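Local coordinates for Alpha/beta hydrolase (Streptomyces albidoflavus, PDB 6KSU), which probably acts as a penicillin-binding-protein-like cyclase that closes non-ribosomal peptides into macrolactams by heterochiral coupling, at residues E418-Y423 with S437-A442; D430-A435 with P444-F449; G391-Y396 with V405-A410; A171-N176 with G465-R470; P379-A384 with S426-D431. All blocks are in the same frame, centred on the assembly; numbering follows the deposited sequence.

Interaction 1 (E418-Y423 with S437-A442); sequences ESYSDY and SGEPGA
Ser421 meets Glu439 through both its backbone and its hydroxyl, and the two donors converge on one carboxylate oxygen. Ser421 N donates to Glu439 OE1 over 3.0 Å in a nearly straight bond (165° at the hydrogen), coming from above the carboxylate plane. Ser421 OG donates to the same Glu439 OE1, also over 3.0 Å, and here OE1 accepts through its anti lone pair, away from OE2. One N-H and one O-H thus share OE1 as acceptor, which holds that oxygen from two directions. Glu439 sends CG between its own backbone N and carbonyl carbon (chi1 51°), then runs extended, which carries the acid back to Ser421. One residue before Glu439, Gly438 N bonds to Asp422 O at 3.2 Å, a more bent link of 139°. This is the fraying end of an antiparallel pair in the barrel: Tyr423 and Ser437 form a non-hydrogen-bonded pair where strands 420-427 and 432-437 run side by side, and beyond it the second strand peels off into a type I turn from Glu439 to Ala442. Tyr423 CD1 packs 3.6 Å from Ser437 CA, while its hydroxyl reaches Arg417. Just ahead of that turn, Ser437 OG accepts from Glu439 N at 3.1 Å, an ST turn that sets the backbone bearing the gripping carboxylate. A water also bridges the segments, giving a proton to Ser421 O at 2.7 Å and lying 2.6 Å from Ser437 OG. Further out, Ala442 CB sits at the edge of the Tyr420 ring, 4.4 Å from CD1, and that ring also forms a cation-pi contact with Arg417.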
# COMPACT_ATOMS: atom_id res chain seq x y z
N GLU A 418 -18.99 15.87 1.39
CA GLU A 418 -19.34 16.72 2.54
C GLU A 418 -18.79 18.16 2.52
O GLU A 418 -19.54 19.12 2.73
CB GLU A 418 -18.91 16.03 3.84
CG GLU A 418 -19.24 16.85 5.09
CD GLU A 418 -19.90 16.03 6.18
OE1 GLU A 418 -19.98 16.52 7.33
OE2 GLU A 418 -20.35 14.90 5.89
N SER A 419 -17.49 18.35 2.30
CA SER A 419 -16.97 19.71 2.38
C SER A 419 -16.36 20.16 1.06
O SER A 419 -15.55 21.09 1.05
CB SER A 419 -15.94 19.83 3.50
OG SER A 419 -16.44 19.26 4.70
N TYR A 420 -16.72 19.51 -0.05
CA TYR A 420 -16.17 19.84 -1.35
C TYR A 420 -17.25 20.40 -2.25
O TYR A 420 -18.44 20.10 -2.08
CB TYR A 420 -15.55 18.63 -2.04
CG TYR A 420 -14.23 18.18 -1.50
CD1 TYR A 420 -13.11 18.07 -2.32
CD2 TYR A 420 -14.09 17.84 -0.16
CE1 TYR A 420 -11.89 17.65 -1.82
CE2 TYR A 420 -12.88 17.42 0.34
CZ TYR A 420 -11.78 17.33 -0.49
OH TYR A 420 -10.58 16.91 0.03
N SER A 421 -16.81 21.20 -3.22
CA SER A 421 -17.66 21.55 -4.35
C SER A 421 -18.22 20.29 -5.03
O SER A 421 -17.60 19.22 -5.03
CB SER A 421 -16.87 22.39 -5.36
OG SER A 421 -16.58 23.68 -4.84
N ASP A 422 -19.42 20.42 -5.57
CA ASP A 422 -20.02 19.34 -6.34
C ASP A 422 -19.15 19.01 -7.55
O ASP A 422 -18.54 19.90 -8.15
CB ASP A 422 -21.43 19.73 -6.80
CG ASP A 422 -22.41 19.86 -5.66
OD1 ASP A 422 -22.04 19.61 -4.50
OD2 ASP A 422 -23.57 20.21 -5.94
N TYR A 423 -19.08 17.73 -7.90
CA TYR A 423 -18.40 17.32 -9.13
C TYR A 423 -19.45 17.10 -10.23
O TYR A 423 -20.52 16.55 -9.99
CB TYR A 423 -17.58 16.03 -8.95
CG TYR A 423 -16.50 15.96 -7.86
CD1 TYR A 423 -15.14 15.89 -8.19
CD2 TYR A 423 -16.85 15.88 -6.52
CE1 TYR A 423 -14.16 15.78 -7.19
CE2 TYR A 423 -15.88 15.76 -5.52
CZ TYR A 423 -14.55 15.72 -5.86
OH TYR A 423 -13.63 15.61 -4.85
N SER A 437 -14.32 18.31 -10.78
CA SER A 437 -14.63 19.16 -9.64
C SER A 437 -14.93 20.59 -10.06
O SER A 437 -14.34 21.11 -11.00
CB SER A 437 -13.49 19.23 -8.65
OG SER A 437 -13.92 20.06 -7.58
N GLY A 438 -15.86 21.21 -9.33
CA GLY A 438 -16.17 22.61 -9.58
C GLY A 438 -15.15 23.57 -9.02
O GLY A 438 -15.15 24.75 -9.38
N GLU A 439 -14.27 23.10 -8.13
CA GLU A 439 -13.13 23.86 -7.67
C GLU A 439 -11.86 23.33 -8.31
O GLU A 439 -11.53 22.14 -8.14
CB GLU A 439 -13.03 23.80 -6.14
CG GLU A 439 -13.07 22.41 -5.52
CD GLU A 439 -13.12 22.44 -4.00
OE1 GLU A 439 -14.19 22.70 -3.41
OE2 GLU A 439 -12.06 22.26 -3.39
N PRO A 440 -11.11 24.17 -9.05
CA PRO A 440 -9.94 23.68 -9.81
C PRO A 440 -8.78 23.19 -8.95
O PRO A 440 -7.90 22.49 -9.46
CB PRO A 440 -9.53 24.90 -10.63
CG PRO A 440 -9.98 26.07 -9.78
CD PRO A 440 -11.27 25.63 -9.18
N GLY A 441 -8.73 23.55 -7.68
CA GLY A 441 -7.66 22.95 -6.91
C GLY A 441 -7.98 21.56 -6.40
O GLY A 441 -7.23 21.01 -5.59
N ALA A 442 -9.09 20.97 -6.81
CA ALA A 442 -9.41 19.64 -6.31
C ALA A 442 -9.20 18.61 -7.41
O ALA A 442 -9.30 18.92 -8.60
CB ALA A 442 -10.84 19.59 -5.78
O HOH W 1 -14.89 19.23 -5.34

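Interaction 2 (D430-A435 with P444-F449); sequences DDLFVA and PITGRF
Strands 432-435 and 445-449 pair antiparallel, their axes 4.6 Å apart at 147°, with Phe433-Gly447 and Ala435-Ile445 as hydrogen-bonded pairs and Leu432-Arg448 and Val434-Thr446 as non-hydrogen-bonded ones. Both hydrogen-bonded pairs are closed in each direction, for example by Gly447 N to Phe433 O at 3.0 Å, and a further bond runs from Phe449 N to Asp431 O at 2.8 Å. The side chain of Phe433 reaches across to the partner strand. Its CG stands between the backbone N and the carbonyl carbon (chi1 73°), a torsion that swings the ring across the neighbouring strand and over Gly447, whose CA lies 3.8 Å from the ring centroid in a CH-pi contact over the face. The ring thus lies directly on the Gly447 backbone. Phe449 follows on the same side: its CE2 comes within 3.4 Å of Phe433 CD1, the ring planes inclined at 48°. Ile445 CG2 touches the other end of the Phe433 ring, 3.9 Å from CE2. On the opposite sheet face Val434 CG2 meets Thr446 OG1 at 3.5 Å, and Arg448 extends away to Gln462. Leu425 and Leu461 add to the apolar cluster round Phe433, a core of the kind that fills the interior of an up-and-down beta barrel, here built on a plain beta hairpin.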
# COMPACT_ATOMS: atom_id res chain seq x y z
N ASP A 430 -18.58 0.87 -20.44
CA ASP A 430 -17.96 -0.09 -19.53
C ASP A 430 -18.14 0.30 -18.07
O ASP A 430 -17.34 -0.09 -17.20
CB ASP A 430 -16.47 -0.29 -19.86
CG ASP A 430 -16.25 -0.86 -21.25
OD1 ASP A 430 -17.03 -1.75 -21.67
OD2 ASP A 430 -15.30 -0.40 -21.93
N ASP A 431 -19.21 1.07 -17.78
CA ASP A 431 -19.54 1.54 -16.44
C ASP A 431 -18.46 2.46 -15.86
O ASP A 431 -18.33 2.59 -14.64
CB ASP A 431 -19.82 0.37 -15.47
CG ASP A 431 -21.25 -0.21 -15.59
OD1 ASP A 431 -21.46 -1.37 -15.17
OD2 ASP A 431 -22.17 0.47 -16.10
N LEU A 432 -17.67 3.11 -16.71
CA LEU A 432 -16.72 4.09 -16.24
C LEU A 432 -17.41 5.42 -15.93
O LEU A 432 -18.52 5.69 -16.39
CB LEU A 432 -15.62 4.31 -17.27
CG LEU A 432 -14.45 3.33 -17.23
CD1 LEU A 432 -13.95 3.01 -18.63
CD2 LEU A 432 -13.35 3.93 -16.37
N PHE A 433 -16.72 6.26 -15.16
CA PHE A 433 -17.21 7.60 -14.92
C PHE A 433 -16.04 8.50 -14.58
O PHE A 433 -15.05 8.08 -13.97
CB PHE A 433 -18.23 7.67 -13.79
CG PHE A 433 -17.64 7.51 -12.41
CD1 PHE A 433 -17.75 6.30 -11.73
CD2 PHE A 433 -17.01 8.58 -11.77
CE1 PHE A 433 -17.25 6.16 -10.47
CE2 PHE A 433 -16.48 8.43 -10.51
CZ PHE A 433 -16.60 7.23 -9.85
N VAL A 434 -16.19 9.77 -14.96
CA VAL A 434 -15.27 10.82 -14.58
C VAL A 434 -16.07 11.91 -13.88
O VAL A 434 -17.11 12.35 -14.39
CB VAL A 434 -14.54 11.37 -15.81
CG1 VAL A 434 -13.71 12.61 -15.45
CG2 VAL A 434 -13.67 10.29 -16.41
N ALA A 435 -15.61 12.31 -12.69
CA ALA A 435 -16.22 13.39 -11.93
C ALA A 435 -15.27 14.58 -11.97
O ALA A 435 -14.16 14.50 -11.45
CB ALA A 435 -16.49 12.96 -10.48
N PRO A 444 -10.01 15.65 -9.96
CA PRO A 444 -11.15 14.91 -10.51
C PRO A 444 -11.05 13.44 -10.14
O PRO A 444 -9.99 12.95 -9.74
CB PRO A 444 -11.02 15.12 -12.03
CG PRO A 444 -9.54 15.35 -12.23
CD PRO A 444 -9.05 16.05 -10.99
N ILE A 445 -12.17 12.72 -10.28
CA ILE A 445 -12.27 11.32 -9.86
C ILE A 445 -12.64 10.47 -11.06
O ILE A 445 -13.75 10.59 -11.60
CB ILE A 445 -13.28 11.13 -8.72
CG1 ILE A 445 -12.84 11.92 -7.47
CG2 ILE A 445 -13.43 9.65 -8.41
CD1 ILE A 445 -13.88 11.94 -6.36
N THR A 446 -11.73 9.60 -11.48
CA THR A 446 -12.06 8.54 -12.43
C THR A 446 -12.31 7.25 -11.66
O THR A 446 -11.44 6.78 -10.92
CB THR A 446 -10.97 8.32 -13.46
OG1 THR A 446 -10.92 9.46 -14.33
CG2 THR A 446 -11.27 7.05 -14.27
N GLY A 447 -13.50 6.68 -11.84
CA GLY A 447 -13.84 5.45 -11.19
C GLY A 447 -14.74 4.61 -12.09
O GLY A 447 -14.88 4.90 -13.28
N ARG A 448 -15.33 3.56 -11.53
CA ARG A 448 -16.33 2.77 -12.24
C ARG A 448 -17.44 2.37 -11.27
O ARG A 448 -17.28 2.38 -10.05
CB ARG A 448 -15.76 1.50 -12.88
CG ARG A 448 -15.27 0.46 -11.85
CD ARG A 448 -14.88 -0.82 -12.55
NE ARG A 448 -14.41 -1.82 -11.60
CZ ARG A 448 -13.96 -3.01 -11.94
NH1 ARG A 448 -13.90 -3.37 -13.22
NH2 ARG A 448 -13.55 -3.85 -11.00
N PHE A 449 -18.59 2.09 -11.85
CA PHE A 449 -19.67 1.40 -11.16
C PHE A 449 -19.55 -0.10 -11.36
O PHE A 449 -19.03 -0.58 -12.37
CB PHE A 449 -21.03 1.89 -11.66
CG PHE A 449 -21.23 3.35 -11.41
CD1 PHE A 449 -21.68 3.78 -10.18
CD2 PHE A 449 -20.89 4.28 -12.36
CE1 PHE A 449 -21.83 5.13 -9.93
CE2 PHE A 449 -21.03 5.62 -12.11
CZ PHE A 449 -21.50 6.05 -10.90

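Interaction 3 (G391-Y396 with V405-A410); sequences GHLGTY and VTHDAA
Two first torsions bring Leu393 and His407 together: Leu393 holds CG beside its backbone N (chi1 -53°), whereas His407 turns CG between its backbone N and carbonyl carbon (chi1 58°); with these torsions the two side chains cross at about a right angle. They meet at the open end of the first hairpin of the C-terminal barrel, strands 394-398 and 401-407. The isobutyl group of Leu393 lies on one side of the imidazole: CD1 is over its face, 3.9 Å from the centroid in a CH-pi contact, and CD2 approaches ND1 of His407 at 3.4 Å. Next to these side chains the strands are joined by a hydrogen-bonded pair, Gly394 N to Val405 O at 3.1 Å and Val405 N to Gly394 O at 2.9 Å. Gly394 takes backbone angles characteristic of glycine (phi 147°). Val405 divides its two methyls between two partners. CG1 packs 3.4 Å from His392 O, and CG2 reaches CE2 of the Tyr396 ring at 3.8 Å. Leu425 of strand 420-427 also touches Val405, and Arg470 of the last strand bonds to Leu393 O. His392 O is also held from its own segment, where Tyr396 OH donates to it across 2.8 Å.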
# COMPACT_ATOMS: atom_id res chain seq x y z
N GLY A 391 -31.06 6.00 -12.26
CA GLY A 391 -30.92 4.88 -11.35
C GLY A 391 -29.56 4.80 -10.70
O GLY A 391 -29.33 3.93 -9.86
N HIS A 392 -28.64 5.68 -11.09
CA HIS A 392 -27.37 5.81 -10.40
C HIS A 392 -27.49 6.65 -9.13
O HIS A 392 -26.55 6.66 -8.34
CB HIS A 392 -26.33 6.44 -11.33
CG HIS A 392 -25.77 5.48 -12.34
ND1 HIS A 392 -26.40 5.18 -13.52
CD2 HIS A 392 -24.62 4.76 -12.34
CE1 HIS A 392 -25.68 4.31 -14.20
NE2 HIS A 392 -24.59 4.05 -13.51
N LEU A 393 -28.61 7.33 -8.93
CA LEU A 393 -28.75 8.21 -7.77
C LEU A 393 -28.68 7.38 -6.49
O LEU A 393 -29.10 6.22 -6.45
CB LEU A 393 -30.06 9.00 -7.82
CG LEU A 393 -30.38 9.80 -9.09
CD1 LEU A 393 -31.87 10.16 -9.21
CD2 LEU A 393 -29.53 11.06 -9.15
N GLY A 394 -28.18 7.99 -5.45
CA GLY A 394 -28.08 7.31 -4.17
C GLY A 394 -26.85 7.77 -3.42
O GLY A 394 -26.07 8.59 -3.89
N THR A 395 -26.72 7.23 -2.21
CA THR A 395 -25.61 7.50 -1.31
C THR A 395 -24.68 6.28 -1.30
O THR A 395 -25.14 5.16 -1.15
CB THR A 395 -26.12 7.78 0.10
OG1 THR A 395 -27.00 8.91 0.08
CG2 THR A 395 -24.96 8.08 1.04
N TYR A 396 -23.39 6.51 -1.49
CA TYR A 396 -22.43 5.40 -1.47
C TYR A 396 -21.47 5.60 -0.32
O TYR A 396 -21.11 6.73 0.02
CB TYR A 396 -21.67 5.29 -2.80
CG TYR A 396 -22.58 5.08 -4.00
CD1 TYR A 396 -22.61 3.86 -4.66
CD2 TYR A 396 -23.39 6.11 -4.48
CE1 TYR A 396 -23.42 3.66 -5.76
CE2 TYR A 396 -24.21 5.92 -5.58
CZ TYR A 396 -24.23 4.69 -6.21
OH TYR A 396 -25.04 4.48 -7.30
N VAL A 405 -24.60 10.54 -5.41
CA VAL A 405 -24.89 10.77 -6.81
C VAL A 405 -26.26 11.42 -6.86
O VAL A 405 -27.26 10.79 -6.51
CB VAL A 405 -24.86 9.49 -7.64
CG1 VAL A 405 -25.43 9.77 -9.03
CG2 VAL A 405 -23.43 8.98 -7.73
N THR A 406 -26.29 12.68 -7.26
CA THR A 406 -27.50 13.46 -7.29
C THR A 406 -27.75 13.94 -8.70
O THR A 406 -27.02 13.62 -9.64
CB THR A 406 -27.40 14.65 -6.33
OG1 THR A 406 -26.50 15.63 -6.87
CG2 THR A 406 -26.93 14.19 -4.96
N HIS A 407 -28.81 14.73 -8.84
CA HIS A 407 -29.08 15.44 -10.08
C HIS A 407 -29.68 16.79 -9.74
O HIS A 407 -30.16 17.02 -8.63
CB HIS A 407 -30.00 14.66 -11.03
CG HIS A 407 -31.34 14.30 -10.46
ND1 HIS A 407 -31.51 13.84 -9.17
CD2 HIS A 407 -32.56 14.27 -11.03
CE1 HIS A 407 -32.79 13.57 -8.97
NE2 HIS A 407 -33.45 13.82 -10.08
N ASP A 408 -29.62 17.69 -10.70
CA ASP A 408 -30.23 19.00 -10.54
C ASP A 408 -31.56 19.03 -11.30
O ASP A 408 -31.99 18.03 -11.88
CB ASP A 408 -29.27 20.10 -11.00
CG ASP A 408 -28.91 19.99 -12.47
OD1 ASP A 408 -29.38 19.07 -13.15
OD2 ASP A 408 -28.12 20.84 -12.94
N ALA A 409 -32.20 20.20 -11.30
CA ALA A 409 -33.50 20.34 -11.96
C ALA A 409 -33.41 20.13 -13.47
O ALA A 409 -34.37 19.66 -14.08
CB ALA A 409 -34.10 21.69 -11.63
N ALA A 410 -32.28 20.46 -14.08
CA ALA A 410 -32.08 20.15 -15.50
C ALA A 410 -31.89 18.66 -15.77
O ALA A 410 -31.79 18.27 -16.94
CB ALA A 410 -30.87 20.93 -16.03

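Interaction 4 (A171-N176 with G465-R470); sequences AFSYSN and GRAMHR
The ring of Tyr174 overlaps the guanidinium of Arg466, the two side chains lying alongside each other and pointing the same way with their planes 24° apart. Tyr174 CD2 sits over one guanidinium face, 3.7 Å from NH2 of Arg466, offset toward the rim. Tyr174 and Asn176 match a YxN signature, which, with an SxxK pattern at Ser83 and Lys86, is consistent with the active site of the penicillin-binding-protein family; the last strand of the barrel thus packs against the hydrolase domain right at that probable site. Arg466 reaches this place by bending at chi2 (82°), and a salt bridge from its NE to Asp140 OD2 holds the guanidinium there. Asp140 also accepts from Asn176 N, while Asn176 OD1 takes a hydrogen bond from Lys86, so one acid links the barrel's arginine to the signature loop. The Tyr174 ring also stacks with that of His134. Two hydrogen bonds tie the segments, one between backbones and one through a side chain. Tyr174 N donates to Gly465 O at 2.9 Å, and the same carbonyl oxygen receives a CA-H contact from Ser173 and lies 3.1 Å from CE2 of Phe172. Gly465 has positive phi and lies against the Phe172 ring. Ser173 of the loop acts through its side chain, with OG anti to the backbone N (chi1 -176°): the hydroxyl oxygen accepts from Ala467 N at 2.9 Å, and Ala467 CB rests 3.6 Å from it.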
# COMPACT_ATOMS: atom_id res chain seq x y z
N ALA A 171 -15.56 -8.25 -4.72
CA ALA A 171 -14.84 -7.17 -5.37
C ALA A 171 -13.63 -6.73 -4.53
O ALA A 171 -13.59 -6.89 -3.31
CB ALA A 171 -15.76 -5.97 -5.61
N PHE A 172 -12.66 -6.14 -5.22
CA PHE A 172 -11.51 -5.55 -4.54
C PHE A 172 -11.91 -4.26 -3.84
O PHE A 172 -12.59 -3.41 -4.42
CB PHE A 172 -10.40 -5.29 -5.55
CG PHE A 172 -9.18 -4.63 -4.96
CD1 PHE A 172 -8.12 -5.40 -4.46
CD2 PHE A 172 -9.08 -3.24 -4.89
CE1 PHE A 172 -6.99 -4.82 -3.90
CE2 PHE A 172 -7.93 -2.64 -4.32
CZ PHE A 172 -6.89 -3.43 -3.83
N SER A 173 -11.52 -4.12 -2.58
CA SER A 173 -11.58 -2.82 -1.92
C SER A 173 -10.43 -2.72 -0.92
O SER A 173 -10.35 -3.51 0.02
CB SER A 173 -12.93 -2.59 -1.22
OG SER A 173 -12.99 -1.29 -0.66
N TYR A 174 -9.55 -1.74 -1.11
CA TYR A 174 -8.38 -1.61 -0.27
C TYR A 174 -8.79 -1.34 1.17
O TYR A 174 -9.71 -0.56 1.43
CB TYR A 174 -7.49 -0.49 -0.79
CG TYR A 174 -6.10 -0.43 -0.19
CD1 TYR A 174 -4.99 -0.87 -0.92
CD2 TYR A 174 -5.89 0.11 1.07
CE1 TYR A 174 -3.69 -0.78 -0.39
CE2 TYR A 174 -4.58 0.20 1.61
CZ TYR A 174 -3.50 -0.25 0.87
OH TYR A 174 -2.23 -0.16 1.39
N SER A 175 -8.11 -1.99 2.12
CA SER A 175 -8.57 -1.97 3.51
C SER A 175 -7.37 -2.07 4.44
O SER A 175 -6.72 -3.12 4.52
CB SER A 175 -9.57 -3.11 3.76
OG SER A 175 -9.92 -3.20 5.13
N ASN A 176 -7.05 -0.98 5.14
CA ASN A 176 -6.08 -1.04 6.22
C ASN A 176 -6.59 -1.94 7.34
O ASN A 176 -5.82 -2.68 7.96
CB ASN A 176 -5.80 0.37 6.75
CG ASN A 176 -5.03 1.22 5.75
OD1 ASN A 176 -4.00 0.80 5.24
ND2 ASN A 176 -5.54 2.41 5.46
N GLY A 465 -8.97 2.38 -5.97
CA GLY A 465 -8.96 1.05 -5.38
C GLY A 465 -9.86 0.84 -4.18
O GLY A 465 -9.82 -0.24 -3.59
N ARG A 466 -10.67 1.83 -3.78
CA ARG A 466 -11.67 1.59 -2.75
C ARG A 466 -13.04 1.38 -3.39
O ARG A 466 -13.32 1.93 -4.45
CB ARG A 466 -11.74 2.77 -1.77
CG ARG A 466 -10.79 2.62 -0.58
CD ARG A 466 -9.39 3.07 -0.96
NE ARG A 466 -8.55 3.34 0.20
CZ ARG A 466 -7.24 3.56 0.13
NH1 ARG A 466 -6.65 3.55 -1.06
NH2 ARG A 466 -6.52 3.78 1.25
N ALA A 467 -13.87 0.56 -2.74
CA ALA A 467 -15.28 0.41 -3.07
C ALA A 467 -16.10 1.24 -2.09
O ALA A 467 -15.71 1.48 -0.95
CB ALA A 467 -15.74 -1.06 -3.01
N MET A 468 -17.25 1.69 -2.56
CA MET A 468 -18.22 2.36 -1.70
C MET A 468 -19.57 1.72 -1.93
O MET A 468 -20.00 1.59 -3.08
CB MET A 468 -18.26 3.86 -2.01
CG MET A 468 -16.85 4.45 -2.12
SD MET A 468 -16.64 6.18 -1.71
CE MET A 468 -17.68 6.39 -0.28
N HIS A 469 -20.24 1.33 -0.85
CA HIS A 469 -21.48 0.59 -0.92
C HIS A 469 -22.69 1.51 -1.10
O HIS A 469 -22.94 2.38 -0.26
CB HIS A 469 -21.65 -0.25 0.34
CG HIS A 469 -22.75 -1.25 0.26
ND1 HIS A 469 -23.30 -1.86 1.37
CD2 HIS A 469 -23.42 -1.76 -0.81
CE1 HIS A 469 -24.24 -2.70 0.99
NE2 HIS A 469 -24.34 -2.66 -0.33
N ARG A 470 -23.46 1.31 -2.16
CA ARG A 470 -24.75 2.01 -2.31
C ARG A 470 -25.68 1.66 -1.16
O ARG A 470 -26.01 0.49 -0.94
CB ARG A 470 -25.40 1.65 -3.64
CG ARG A 470 -26.63 2.47 -3.99
CD ARG A 470 -27.00 2.24 -5.44
NE ARG A 470 -28.11 3.08 -5.90
CZ ARG A 470 -28.77 2.86 -7.03
NH1 ARG A 470 -28.45 1.83 -7.81
NH2 ARG A 470 -29.76 3.68 -7.40

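Interaction 5 (P379-A384 with S426-D431); sequences PVPDSA and SLHEDD
The connector that runs from helix 355-365 to the first barrel strand passes the turn after strand 420-427, and Pro381 and Ser383 of the connector meet His428 and Glu429 there. Pro381 lies over the imidazole of His428: its CB is 3.8 Å from the ring centroid, 24° off the normal, in a CH-pi contact over one face. The nearest ring atoms, CG and CD2 of His428, are each 3.6 Å from Pro381 CB, and the proline and the histidine side chain cross at about a right angle. Whereas the proline takes a face, Ser383 takes the edge. Its carbonyl oxygen stands near the plane of the ring, 3.2 Å from CD2 of His428. His428 holds CG beside its backbone N (chi1 -81°), and this torsion directs the ring toward the connector. The touching parts, 381-384 and 427-429, run at 106° to each other and make no strand pairing here; this is plain packing of a linker on a hairpin turn of the antiparallel barrel. The turn itself is formed by Asp430 and Asp431, both with positive phi and so in the left-handed region, after which strand 432-437 heads back. Glu429 sends an extended chain along Ser383, and its OE2 comes within 3.3 Å of Ser383 CB, with Ser383 OG farther off at 3.7 Å from that oxygen. Beyond Ala384 the connector gains firmer ties, since Leu386 shares a backbone hydrogen bond with Leu427. Earlier in the connector, Pro379 touches Phe302 and Leu432.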
# COMPACT_ATOMS: atom_id res chain seq x y z
N PRO A 379 -7.64 4.38 -16.80
CA PRO A 379 -8.18 4.46 -18.16
C PRO A 379 -8.71 5.85 -18.46
O PRO A 379 -9.21 6.56 -17.58
CB PRO A 379 -9.31 3.43 -18.15
CG PRO A 379 -9.70 3.32 -16.71
CD PRO A 379 -8.43 3.50 -15.93
N VAL A 380 -8.59 6.25 -19.72
CA VAL A 380 -9.23 7.45 -20.23
C VAL A 380 -10.30 6.99 -21.23
O VAL A 380 -9.99 6.22 -22.14
CB VAL A 380 -8.21 8.40 -20.89
CG1 VAL A 380 -8.89 9.69 -21.32
CG2 VAL A 380 -7.07 8.68 -19.93
N PRO A 381 -11.55 7.41 -21.07
CA PRO A 381 -12.64 6.84 -21.88
C PRO A 381 -12.62 7.35 -23.31
O PRO A 381 -12.51 8.55 -23.55
CB PRO A 381 -13.91 7.30 -21.14
CG PRO A 381 -13.44 7.79 -19.80
CD PRO A 381 -12.05 8.30 -20.00
N ASP A 382 -12.75 6.41 -24.26
CA ASP A 382 -12.80 6.78 -25.68
C ASP A 382 -14.10 7.50 -26.02
O ASP A 382 -14.10 8.48 -26.77
CB ASP A 382 -12.71 5.53 -26.57
CG ASP A 382 -11.58 4.61 -26.20
OD1 ASP A 382 -11.38 3.61 -26.94
OD2 ASP A 382 -10.89 4.86 -25.19
N SER A 383 -15.21 7.01 -25.46
CA SER A 383 -16.55 7.29 -25.93
C SER A 383 -17.07 8.61 -25.39
O SER A 383 -16.49 9.24 -24.50
CB SER A 383 -17.48 6.16 -25.52
OG SER A 383 -17.53 6.07 -24.10
N ALA A 384 -18.21 9.03 -25.95
CA ALA A 384 -18.96 10.19 -25.53
C ALA A 384 -19.75 9.87 -24.27
O ALA A 384 -20.07 8.71 -24.01
CB ALA A 384 -19.91 10.63 -26.64
N SER A 426 -19.78 12.54 -15.39
CA SER A 426 -19.98 12.03 -16.75
C SER A 426 -19.96 10.52 -16.70
O SER A 426 -19.00 9.92 -16.21
CB SER A 426 -18.89 12.51 -17.70
OG SER A 426 -19.02 13.88 -17.94
N LEU A 427 -21.03 9.91 -17.21
CA LEU A 427 -21.13 8.46 -17.31
C LEU A 427 -20.62 8.01 -18.66
O LEU A 427 -20.96 8.61 -19.69
CB LEU A 427 -22.58 8.01 -17.11
CG LEU A 427 -23.15 8.16 -15.71
CD1 LEU A 427 -24.48 7.47 -15.62
CD2 LEU A 427 -22.19 7.60 -14.66
N HIS A 428 -19.80 6.95 -18.67
CA HIS A 428 -19.13 6.48 -19.87
C HIS A 428 -19.37 4.98 -20.03
O HIS A 428 -19.96 4.33 -19.16
CB HIS A 428 -17.63 6.78 -19.83
CG HIS A 428 -17.30 8.19 -20.21
ND1 HIS A 428 -17.10 9.19 -19.28
CD2 HIS A 428 -17.17 8.78 -21.42
CE1 HIS A 428 -16.84 10.32 -19.89
NE2 HIS A 428 -16.89 10.11 -21.20
N GLU A 429 -18.88 4.43 -21.14
CA GLU A 429 -19.08 3.02 -21.43
C GLU A 429 -18.23 2.15 -20.50
O GLU A 429 -17.28 2.62 -19.86
CB GLU A 429 -18.75 2.73 -22.89
CG GLU A 429 -19.91 3.10 -23.85
CD GLU A 429 -19.62 2.79 -25.31
OE1 GLU A 429 -19.43 1.60 -25.65
OE2 GLU A 429 -19.59 3.74 -26.13
N ASP A 430 -18.58 0.87 -20.44
CA ASP A 430 -17.96 -0.09 -19.53
C ASP A 430 -18.14 0.30 -18.07
O ASP A 430 -17.34 -0.09 -17.20
CB ASP A 430 -16.47 -0.29 -19.86
CG ASP A 430 -16.25 -0.86 -21.25
OD1 ASP A 430 -17.03 -1.75 -21.67
OD2 ASP A 430 -15.30 -0.40 -21.93
N ASP A 431 -19.21 1.07 -17.78
CA ASP A 431 -19.54 1.54 -16.44
C ASP A 431 -18.46 2.46 -15.86
O ASP A 431 -18.33 2.59 -14.64
CB ASP A 431 -19.82 0.37 -15.47
CG ASP A 431 -21.25 -0.21 -15.59
OD1 ASP A 431 -21.46 -1.37 -15.17
OD2 ASP A 431 -22.17 0.47 -16.10

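Overall arrangement
All five contacts reach one closed eight-stranded antiparallel barrel, strands 394-398 to 466-470 in simple up-and-down order, a lipocalin-like topology. Interaction 3 joins strands 394-398 and 401-407, interaction 1 strands 420-427 and 432-437, and interaction 2 strands 432-437 and 445-451. Interactions 2 and 5 have centres 7 Å apart and share Asp430 and Asp431; interaction 1 crosses interaction 2 along the chain. Phe449 on His392 links interactions 2 and 3, about 14 Å apart between centres. Interaction 4 spans nearly 300 residues and encloses the other four, binding the final strand, next to strand 394-398, to the hydrolase domain. This contact places the barrel's last strand beside the probable active site.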